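Local coordinates for penicillin-binding protein 2B (Streptococcus pneumoniae, PDB 2WAD) that probably cross-links the peptides of adjacent glycan strands in cell-wall peptidoglycan as a penicillin-binding transpeptidase of the elongation machinery, at residues 57-63 / 276-281; 306-312 / 546-552. All blocks are in the same frame, centred on the assembly; numbering follows the deposited sequence.

Contact 1 of 2, residues 57-63 / 276-281; sequences SSARGEI and LQGKRP. Unlike the reference sequence in segment 276-281: Pro281 (reference Ser).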
ATOM      1  N   SER A  57       0.590  21.221 -17.366  1.00 53.41           N
ATOM      2  CA  SER A  57       0.150  20.535 -16.148  1.00 51.61           C
ATOM      3  C   SER A  57      -0.639  21.433 -15.197  1.00 49.61           C
ATOM      4  O   SER A  57      -0.488  22.650 -15.207  1.00 49.53           O
ATOM      5  CB  SER A  57       1.382  20.018 -15.399  1.00 51.22           C
ATOM      6  OG  SER A  57       1.998  18.965 -16.120  1.00 55.09           O
ATOM      7  N   SER A  58      -1.469  20.832 -14.354  1.00 48.20           N
ATOM      8  CA  SER A  58      -2.108  21.576 -13.273  1.00 47.50           C
ATOM      9  C   SER A  58      -1.667  21.084 -11.893  1.00 46.66           C
ATOM     10  O   SER A  58      -0.699  20.328 -11.773  1.00 47.42           O
ATOM     11  CB  SER A  58      -3.628  21.506 -13.401  1.00 47.16           C
ATOM     12  OG  SER A  58      -4.075  22.195 -14.555  1.00 46.21           O
ATOM     13  N   ALA A  59      -2.384  21.531 -10.867  1.00 44.84           N
ATOM     14  CA  ALA A  59      -2.131  21.176  -9.472  1.00 44.28           C
ATOM     15  C   ALA A  59      -2.733  19.824  -9.112  1.00 43.42           C
ATOM     16  O   ALA A  59      -3.826  19.496  -9.564  1.00 44.50           O
ATOM     17  CB  ALA A  59      -2.695  22.246  -8.553  1.00 43.11           C
ATOM     18  N   ARG A  60      -2.008  19.067  -8.292  1.00 42.77           N
ATOM     19  CA  ARG A  60      -2.406  17.732  -7.843  1.00 40.90           C
ATOM     20  C   ARG A  60      -3.500  17.840  -6.791  1.00 40.74           C
ATOM     21  O   ARG A  60      -3.480  18.757  -5.969  1.00 40.67           O
ATOM     22  CB  ARG A  60      -1.205  16.970  -7.282  1.00 38.19           C
ATOM     23  CG  ARG A  60      -1.433  15.465  -7.139  1.00 42.23           C
ATOM     24  CD  ARG A  60      -0.171  14.717  -6.702  1.00 38.59           C
ATOM     25  NE  ARG A  60      -0.351  13.265  -6.682  1.00 36.67           N
ATOM     26  CZ  ARG A  60      -0.288  12.479  -7.749  1.00 33.99           C
ATOM     27  NH1 ARG A  60      -0.055  13.013  -8.947  1.00 37.78           N
ATOM     28  NH2 ARG A  60      -0.469  11.168  -7.613  1.00 31.63           N
ATOM     29  N   GLY A  61      -4.478  16.941  -6.851  1.00 39.25           N
ATOM     30  CA  GLY A  61      -5.453  16.820  -5.777  1.00 40.29           C
ATOM     31  C   GLY A  61      -4.763  16.407  -4.485  1.00 40.06           C
ATOM     32  O   GLY A  61      -3.598  15.996  -4.492  1.00 39.51           O
ATOM     33  N   GLU A  62      -5.474  16.520  -3.368  1.00 39.82           N
ATOM     34  CA  GLU A  62      -4.866  16.261  -2.068  1.00 39.13           C
ATOM     35  C   GLU A  62      -5.559  15.145  -1.304  1.00 38.87           C
ATOM     36  O   GLU A  62      -6.603  14.646  -1.738  1.00 37.84           O
ATOM     37  CB  GLU A  62      -4.807  17.556  -1.251  1.00 40.37           C
ATOM     38  CG  GLU A  62      -3.656  18.466  -1.648  1.00 46.52           C
ATOM     39  CD  GLU A  62      -3.896  19.925  -1.280  1.00 59.13           C
ATOM     40  OE1 GLU A  62      -2.926  20.710  -1.171  1.00 63.34           O
ATOM     41  OE2 GLU A  62      -5.074  20.302  -1.119  1.00 65.48           O
ATOM     42  N   ILE A  63      -4.967  14.772  -0.169  1.00 37.56           N
ATOM     43  CA  ILE A  63      -5.349  13.589   0.588  1.00 37.75           C
ATOM     44  C   ILE A  63      -5.771  13.995   2.004  1.00 36.70           C
ATOM     45  O   ILE A  63      -5.022  14.663   2.709  1.00 33.86           O
ATOM     46  CB  ILE A  63      -4.154  12.611   0.746  1.00 37.36           C
ATOM     47  CG1 ILE A  63      -3.331  12.495  -0.542  1.00 41.96           C
ATOM     48  CG2 ILE A  63      -4.597  11.282   1.312  1.00 34.78           C
ATOM     49  CD1 ILE A  63      -3.882  11.549  -1.563  1.00 46.87           C
ATOM     50  N   LEU A 276      -5.906  11.896  -8.726  1.00 37.83           N
ATOM     51  CA  LEU A 276      -5.213  13.045  -8.153  1.00 37.73           C
ATOM     52  C   LEU A 276      -4.632  13.988  -9.220  1.00 38.96           C
ATOM     53  O   LEU A 276      -4.532  15.204  -8.998  1.00 37.71           O
ATOM     54  CB  LEU A 276      -4.132  12.593  -7.168  1.00 36.51           C
ATOM     55  CG  LEU A 276      -4.564  11.818  -5.914  1.00 37.74           C
ATOM     56  CD1 LEU A 276      -3.396  11.007  -5.371  1.00 34.48           C
ATOM     57  CD2 LEU A 276      -5.129  12.723  -4.833  1.00 29.57           C
ATOM     58  N   GLN A 277      -4.278  13.446 -10.384  1.00 39.52           N
ATOM     59  CA  GLN A 277      -3.609  14.234 -11.433  1.00 40.40           C
ATOM     60  C   GLN A 277      -4.438  15.412 -11.938  1.00 41.49           C
ATOM     61  O   GLN A 277      -5.571  15.240 -12.370  1.00 41.42           O
ATOM     62  CB  GLN A 277      -3.199  13.357 -12.621  1.00 40.69           C
ATOM     63  CG  GLN A 277      -2.376  14.079 -13.702  1.00 40.03           C
ATOM     64  CD  GLN A 277      -1.007  14.481 -13.193  1.00 40.28           C
ATOM     65  OE1 GLN A 277      -0.290  13.662 -12.614  1.00 45.81           O
ATOM     66  NE2 GLN A 277      -0.652  15.747 -13.371  1.00 28.87           N
ATOM     67  N   GLY A 278      -3.875  16.614 -11.896  1.00 42.97           N
ATOM     68  CA  GLY A 278      -4.608  17.787 -12.340  1.00 46.05           C
ATOM     69  C   GLY A 278      -5.083  17.631 -13.772  1.00 48.10           C
ATOM     70  O   GLY A 278      -4.413  17.009 -14.596  1.00 48.27           O
ATOM     71  N   LYS A 279      -6.255  18.180 -14.066  1.00 49.45           N
ATOM     72  CA  LYS A 279      -6.725  18.246 -15.444  1.00 50.80           C
ATOM     73  C   LYS A 279      -5.975  19.376 -16.149  1.00 49.85           C
ATOM     74  O   LYS A 279      -5.918  20.502 -15.660  1.00 49.43           O
ATOM     75  CB  LYS A 279      -8.234  18.488 -15.492  1.00 51.75           C
ATOM     76  CG  LYS A 279      -8.819  18.545 -16.895  1.00 55.68           C
ATOM     77  CD  LYS A 279     -10.139  19.311 -16.913  1.00 61.01           C
ATOM     78  CE  LYS A 279     -10.572  19.661 -18.335  1.00 59.84           C
ATOM     79  NZ  LYS A 279      -9.774  20.787 -18.917  1.00 60.73           N
ATOM     80  N   ARG A 280      -5.392  19.074 -17.301  1.00 50.42           N
ATOM     81  CA  ARG A 280      -4.459  20.007 -17.936  1.00 52.90           C
ATOM     82  C   ARG A 280      -5.099  21.117 -18.764  1.00 51.76           C
ATOM     83  O   ARG A 280      -6.093  20.870 -19.449  1.00 51.46           O
ATOM     84  CB  ARG A 280      -3.515  19.215 -18.833  1.00 54.09           C
ATOM     85  CG  ARG A 280      -2.983  17.963 -18.180  1.00 53.80           C
ATOM     86  CD  ARG A 280      -1.849  17.420 -19.011  1.00 61.68           C
ATOM     87  NE  ARG A 280      -1.267  16.222 -18.418  1.00 71.97           N
ATOM     88  CZ  ARG A 280      -0.086  15.719 -18.763  1.00 77.33           C
ATOM     89  NH1 ARG A 280       0.647  16.309 -19.706  1.00 74.16           N
ATOM     90  NH2 ARG A 280       0.350  14.616 -18.163  1.00 78.15           N
ATOM     91  N   PRO A 281      -4.541  22.344 -18.711  1.00 52.01           N
ATOM     92  CA  PRO A 281      -4.931  23.278 -19.772  1.00 49.99           C
ATOM     93  C   PRO A 281      -4.364  22.851 -21.132  1.00 49.84           C
ATOM     94  O   PRO A 281      -3.234  22.358 -21.219  1.00 47.78           O
ATOM     95  CB  PRO A 281      -4.338  24.625 -19.324  1.00 49.31           C
ATOM     96  CG  PRO A 281      -4.117  24.501 -17.864  1.00 51.43           C
ATOM     97  CD  PRO A 281      -3.832  23.024 -17.609  1.00 52.97           C
TER
HETATM   98  O   HOH W   1      -1.440  17.272 -11.143  1.00 44.56           O
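Gly61 and Leu276 make the one direct backbone-to-backbone hydrogen bond between two extended, oppositely running segments of the N-terminal, PBP-dimerisation part of the protein: 57-63 leads into strand 63-64, and the other, 276-281, leaves helix 273-276. Gly61 N donates to Leu276 O over 2.8 Å, almost straight at 175°, in the carbonyl plane and on a lone pair. The same oxygen receives a CA-H...O contact from Arg60 CA at 3.5 Å. At the other end Ser58 OG donates to Lys279 O across 2.7 Å, coming from above the carbonyl plane, with Pro281 CD packed against the hydroxyl. Chi1 of -67° sets this OG opposite its own carbonyl carbon, on the side where segment 276-281 passes. Between the two bonds a water accepts from Gly278 N at 2.6 Å and donates to Ser58 O. Gly278 CA lies against Ala59 O and Ser58 CB, a fit that depends on the absence of a side chain.

The extended Arg60 chain crosses Leu276 obliquely, and Leu276 CB sits 3.7 Å above one face of the guanidinium, offset toward its rim. Leu276 closes the apolar end toward strand 63-64: its CD2 meets Ile63 CD1 at 3.7 Å, the two side chains crossing at about a right angle. Farther out, salt bridges to Glu269 and Glu273 hold the Arg60 head group, and probably offset the nearby like charge of Arg223. Arg280 is similarly paired with Asp261, while Lys279 NZ hydrogen-bonds to Glu301 O.

Contact 2 of 2, residues 306-312 / 546-552; sequences KNIKLTI and IVEGIYD. Unlike the reference sequence in segment 306-312: Lys306 (reference Asn). Unlike the reference sequence in segment 546-552: Asp552 (reference Gly).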
ATOM      1  N   LYS A 306      -8.652  16.069  -8.308  1.00 34.46           N
ATOM      2  CA  LYS A 306      -9.677  15.840  -7.299  1.00 35.72           C
ATOM      3  C   LYS A 306      -9.002  15.301  -6.049  1.00 36.58           C
ATOM      4  O   LYS A 306      -7.812  14.973  -6.080  1.00 35.65           O
ATOM      5  CB  LYS A 306     -10.788  14.897  -7.777  1.00 34.80           C
ATOM      6  CG  LYS A 306     -11.576  15.369  -9.020  1.00 39.26           C
ATOM      7  CD  LYS A 306     -11.835  16.872  -9.004  1.00 36.88           C
ATOM      8  CE  LYS A 306     -12.393  17.390 -10.320  1.00 42.20           C
ATOM      9  NZ  LYS A 306     -12.460  18.889 -10.350  1.00 43.11           N
ATOM     10  N   ASN A 307      -9.762  15.234  -4.959  1.00 35.58           N
ATOM     11  CA  ASN A 307      -9.231  14.861  -3.655  1.00 35.11           C
ATOM     12  C   ASN A 307      -9.807  13.511  -3.259  1.00 35.52           C
ATOM     13  O   ASN A 307     -10.911  13.166  -3.693  1.00 34.23           O
ATOM     14  CB  ASN A 307      -9.601  15.914  -2.596  1.00 34.71           C
ATOM     15  CG  ASN A 307      -9.281  17.333  -3.041  1.00 35.14           C
ATOM     16  OD1 ASN A 307     -10.186  18.112  -3.334  1.00 39.97           O
ATOM     17  ND2 ASN A 307      -7.996  17.673  -3.096  1.00 23.79           N
ATOM     18  N   ILE A 308      -9.056  12.753  -2.461  1.00 33.62           N
ATOM     19  CA  ILE A 308      -9.586  11.551  -1.841  1.00 36.08           C
ATOM     20  C   ILE A 308      -9.632  11.776  -0.333  1.00 36.75           C
ATOM     21  O   ILE A 308      -8.729  12.405   0.230  1.00 36.76           O
ATOM     22  CB  ILE A 308      -8.727  10.298  -2.151  1.00 34.41           C
ATOM     23  CG1 ILE A 308      -7.265  10.542  -1.776  1.00 31.77           C
ATOM     24  CG2 ILE A 308      -8.839   9.935  -3.631  1.00 38.82           C
ATOM     25  CD1 ILE A 308      -6.367   9.307  -1.802  1.00 37.06           C
ATOM     26  N   LYS A 309     -10.693  11.267   0.292  1.00 37.92           N
ATOM     27  CA  LYS A 309     -10.839  11.243   1.744  1.00 37.85           C
ATOM     28  C   LYS A 309     -10.741   9.800   2.229  1.00 38.08           C
ATOM     29  O   LYS A 309     -11.462   8.920   1.759  1.00 37.06           O
ATOM     30  CB  LYS A 309     -12.173  11.879   2.149  1.00 38.50           C
ATOM     31  CG  LYS A 309     -12.496  11.861   3.648  1.00 38.17           C
ATOM     32  CD  LYS A 309     -13.577  12.898   4.021  1.00 46.26           C
ATOM     33  CE  LYS A 309     -14.986  12.297   4.034  1.00 49.62           C
ATOM     34  NZ  LYS A 309     -15.972  13.021   4.898  1.00 44.49           N
ATOM     35  N   LEU A 310      -9.839   9.551   3.176  1.00 39.12           N
ATOM     36  CA  LEU A 310      -9.637   8.198   3.693  1.00 36.92           C
ATOM     37  C   LEU A 310     -10.715   7.768   4.670  1.00 37.98           C
ATOM     38  O   LEU A 310     -11.479   8.582   5.189  1.00 35.90           O
ATOM     39  CB  LEU A 310      -8.287   8.055   4.385  1.00 36.99           C
ATOM     40  CG  LEU A 310      -7.091   8.666   3.659  1.00 38.34           C
ATOM     41  CD1 LEU A 310      -5.827   8.228   4.397  1.00 33.96           C
ATOM     42  CD2 LEU A 310      -7.103   8.241   2.198  1.00 34.84           C
ATOM     43  N   THR A 311     -10.752   6.461   4.905  1.00 37.28           N
ATOM     44  CA  THR A 311     -11.696   5.860   5.829  1.00 35.17           C
ATOM     45  C   THR A 311     -11.112   5.934   7.229  1.00 37.43           C
ATOM     46  O   THR A 311     -11.839   5.746   8.199  1.00 38.03           O
ATOM     47  CB  THR A 311     -11.912   4.372   5.492  1.00 35.88           C
ATOM     48  OG1 THR A 311     -10.636   3.719   5.426  1.00 30.03           O
ATOM     49  CG2 THR A 311     -12.601   4.199   4.143  1.00 35.88           C
ATOM     50  N   ILE A 312      -9.805   6.171   7.330  1.00 38.07           N
ATOM     51  CA  ILE A 312      -9.122   6.199   8.624  1.00 37.89           C
ATOM     52  C   ILE A 312      -9.146   7.579   9.250  1.00 42.18           C
ATOM     53  O   ILE A 312      -8.857   8.580   8.587  1.00 41.15           O
ATOM     54  CB  ILE A 312      -7.629   5.800   8.530  1.00 39.06           C
ATOM     55  CG1 ILE A 312      -7.467   4.404   7.903  1.00 39.62           C
ATOM     56  CG2 ILE A 312      -6.990   5.862   9.925  1.00 32.12           C
ATOM     57  CD1 ILE A 312      -6.060   4.112   7.445  1.00 40.24           C
ATOM     58  N   ILE A 546      -8.967   1.805   1.825  1.00 36.50           N
ATOM     59  CA  ILE A 546      -8.473   2.869   2.681  1.00 34.45           C
ATOM     60  C   ILE A 546      -9.100   4.207   2.273  1.00 38.02           C
ATOM     61  O   ILE A 546      -9.244   5.126   3.091  1.00 37.85           O
ATOM     62  CB  ILE A 546      -6.938   2.959   2.554  1.00 31.44           C
ATOM     63  CG1 ILE A 546      -6.271   1.671   3.017  1.00 31.27           C
ATOM     64  CG2 ILE A 546      -6.402   4.133   3.367  1.00 33.98           C
ATOM     65  CD1 ILE A 546      -4.881   1.419   2.436  1.00 22.30           C
ATOM     66  N   VAL A 547      -9.454   4.327   0.992  1.00 38.19           N
ATOM     67  CA  VAL A 547     -10.114   5.525   0.490  1.00 36.57           C
ATOM     68  C   VAL A 547     -11.627   5.416   0.627  1.00 36.82           C
ATOM     69  O   VAL A 547     -12.191   4.374   0.310  1.00 36.08           O
ATOM     70  CB  VAL A 547      -9.720   5.828  -0.961  1.00 38.71           C
ATOM     71  CG1 VAL A 547     -10.572   6.971  -1.488  1.00 38.81           C
ATOM     72  CG2 VAL A 547      -8.219   6.184  -1.050  1.00 30.34           C
ATOM     73  N   GLU A 548     -12.268   6.482   1.111  1.00 36.88           N
ATOM     74  CA  GLU A 548     -13.707   6.481   1.376  1.00 36.09           C
ATOM     75  C   GLU A 548     -14.484   7.096   0.227  1.00 35.33           C
ATOM     76  O   GLU A 548     -15.585   6.639  -0.093  1.00 35.22           O
ATOM     77  CB  GLU A 548     -14.062   7.208   2.689  1.00 37.73           C
ATOM     78  CG  GLU A 548     -15.572   7.345   3.000  1.00 36.86           C
ATOM     79  CD  GLU A 548     -16.227   8.544   2.310  1.00 45.25           C
ATOM     80  OE1 GLU A 548     -17.432   8.487   1.990  1.00 51.42           O
ATOM     81  OE2 GLU A 548     -15.555   9.564   2.063  1.00 46.21           O
ATOM     82  N   GLY A 549     -13.926   8.136  -0.386  1.00 34.48           N
ATOM     83  CA  GLY A 549     -14.601   8.777  -1.519  1.00 34.58           C
ATOM     84  C   GLY A 549     -13.706   9.718  -2.304  1.00 32.37           C
ATOM     85  O   GLY A 549     -12.635  10.091  -1.848  1.00 30.45           O
ATOM     86  N   ILE A 550     -14.129  10.086  -3.506  1.00 33.97           N
ATOM     87  CA  ILE A 550     -13.417  11.119  -4.252  1.00 34.73           C
ATOM     88  C   ILE A 550     -14.221  12.398  -4.136  1.00 35.97           C
ATOM     89  O   ILE A 550     -15.434  12.367  -4.319  1.00 36.36           O
ATOM     90  CB  ILE A 550     -13.247  10.744  -5.729  1.00 34.27           C
ATOM     91  CG1 ILE A 550     -12.372   9.485  -5.856  1.00 38.04           C
ATOM     92  CG2 ILE A 550     -12.692  11.918  -6.512  1.00 30.95           C
ATOM     93  CD1 ILE A 550     -13.123   8.272  -6.348  1.00 33.38           C
ATOM     94  N   TYR A 551     -13.551  13.510  -3.846  1.00 38.55           N
ATOM     95  CA  TYR A 551     -14.227  14.776  -3.597  1.00 38.87           C
ATOM     96  C   TYR A 551     -13.732  15.867  -4.528  1.00 41.78           C
ATOM     97  O   TYR A 551     -12.591  15.820  -4.994  1.00 43.55           O
ATOM     98  CB  TYR A 551     -13.999  15.208  -2.146  1.00 37.82           C
ATOM     99  CG  TYR A 551     -14.702  14.305  -1.163  1.00 38.74           C
ATOM    100  CD1 TYR A 551     -15.763  14.775  -0.402  1.00 41.68           C
ATOM    101  CD2 TYR A 551     -14.327  12.973  -1.020  1.00 36.36           C
ATOM    102  CE1 TYR A 551     -16.420  13.953   0.494  1.00 41.01           C
ATOM    103  CE2 TYR A 551     -14.991  12.135  -0.137  1.00 35.35           C
ATOM    104  CZ  TYR A 551     -16.033  12.641   0.612  1.00 30.79           C
ATOM    105  OH  TYR A 551     -16.712  11.839   1.476  1.00 35.69           O
ATOM    106  N   ASP A 552     -14.600  16.843  -4.781  1.00 43.14           N
ATOM    107  CA  ASP A 552     -14.260  18.013  -5.575  1.00 45.80           C
ATOM    108  C   ASP A 552     -13.506  19.004  -4.707  1.00 46.59           C
ATOM    109  O   ASP A 552     -13.454  18.848  -3.480  1.00 46.73           O
ATOM    110  CB  ASP A 552     -15.533  18.683  -6.082  1.00 46.72           C
ATOM    111  CG  ASP A 552     -15.303  19.476  -7.344  1.00 51.38           C
ATOM    112  OD1 ASP A 552     -14.148  19.536  -7.832  1.00 54.51           O
ATOM    113  OD2 ASP A 552     -16.291  20.041  -7.851  1.00 60.31           O
TER
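A classic beta bulge interrupts the antiparallel pairing of strands 307-310 and 547-552: Glu548 and Gly549 both face Lys309. Lys309 O takes Glu548 N at 2.6 Å, in the carbonyl plane, and a weak second bond from Gly549 N at 3.4 Å. Before the bulge, Asn307 and Tyr551 form a hydrogen-bonded pair, Asn307 N to Tyr551 O being 2.9 Å; beyond it, Thr311 N reaches Ile546 O. On one face Lys309 runs past the Tyr551 ring, its CB 3.6 Å from Tyr551 CE2. The lysine bends at chi3 (94°), bringing CE beside the phenol oxygen. Tyr551 OH donates to the syn lone pair of Glu548 OE2 at 2.6 Å, a bond within 546-552 that ties the ring to the bulge residue. On the face of Ile308 and Ile550, Ile308 CD1 packs on Val547 CG2 at 3.7 Å. At the far end Lys306 NZ bridges to Asp552 OD1 at 3.1 Å, on the syn side but 31° out of the carboxylate plane. Strand 63-64 flanks 307-310 in parallel, and strand 559-565 covers Tyr551 from the other border of the four-stranded sheet; Ile312 and Ile546 lean on strand 355-363.

How the contacts relate
The centres of the two contacts lie about 15 Å apart, and their segments touch. Along the chain they come in series: contact 1 closes at 276-281 before contact 2 opens at 306-312, with strands 282-287 and 293-298 between. Strand 63-64, entered from segment 57-63, is the outer neighbour of strand 307-310 in a mixed four-stranded sheet. Glu62 O and Ile308 N, 3.2 Å apart, probably form a hydrogen bond, and Ile63 CD1 packs on Ile308 CD1. Strands 547-553 and 559-565 complete that sheet from within the transpeptidase region, so N-terminal segments and the catalytic part of the chain are joined through one shared sheet.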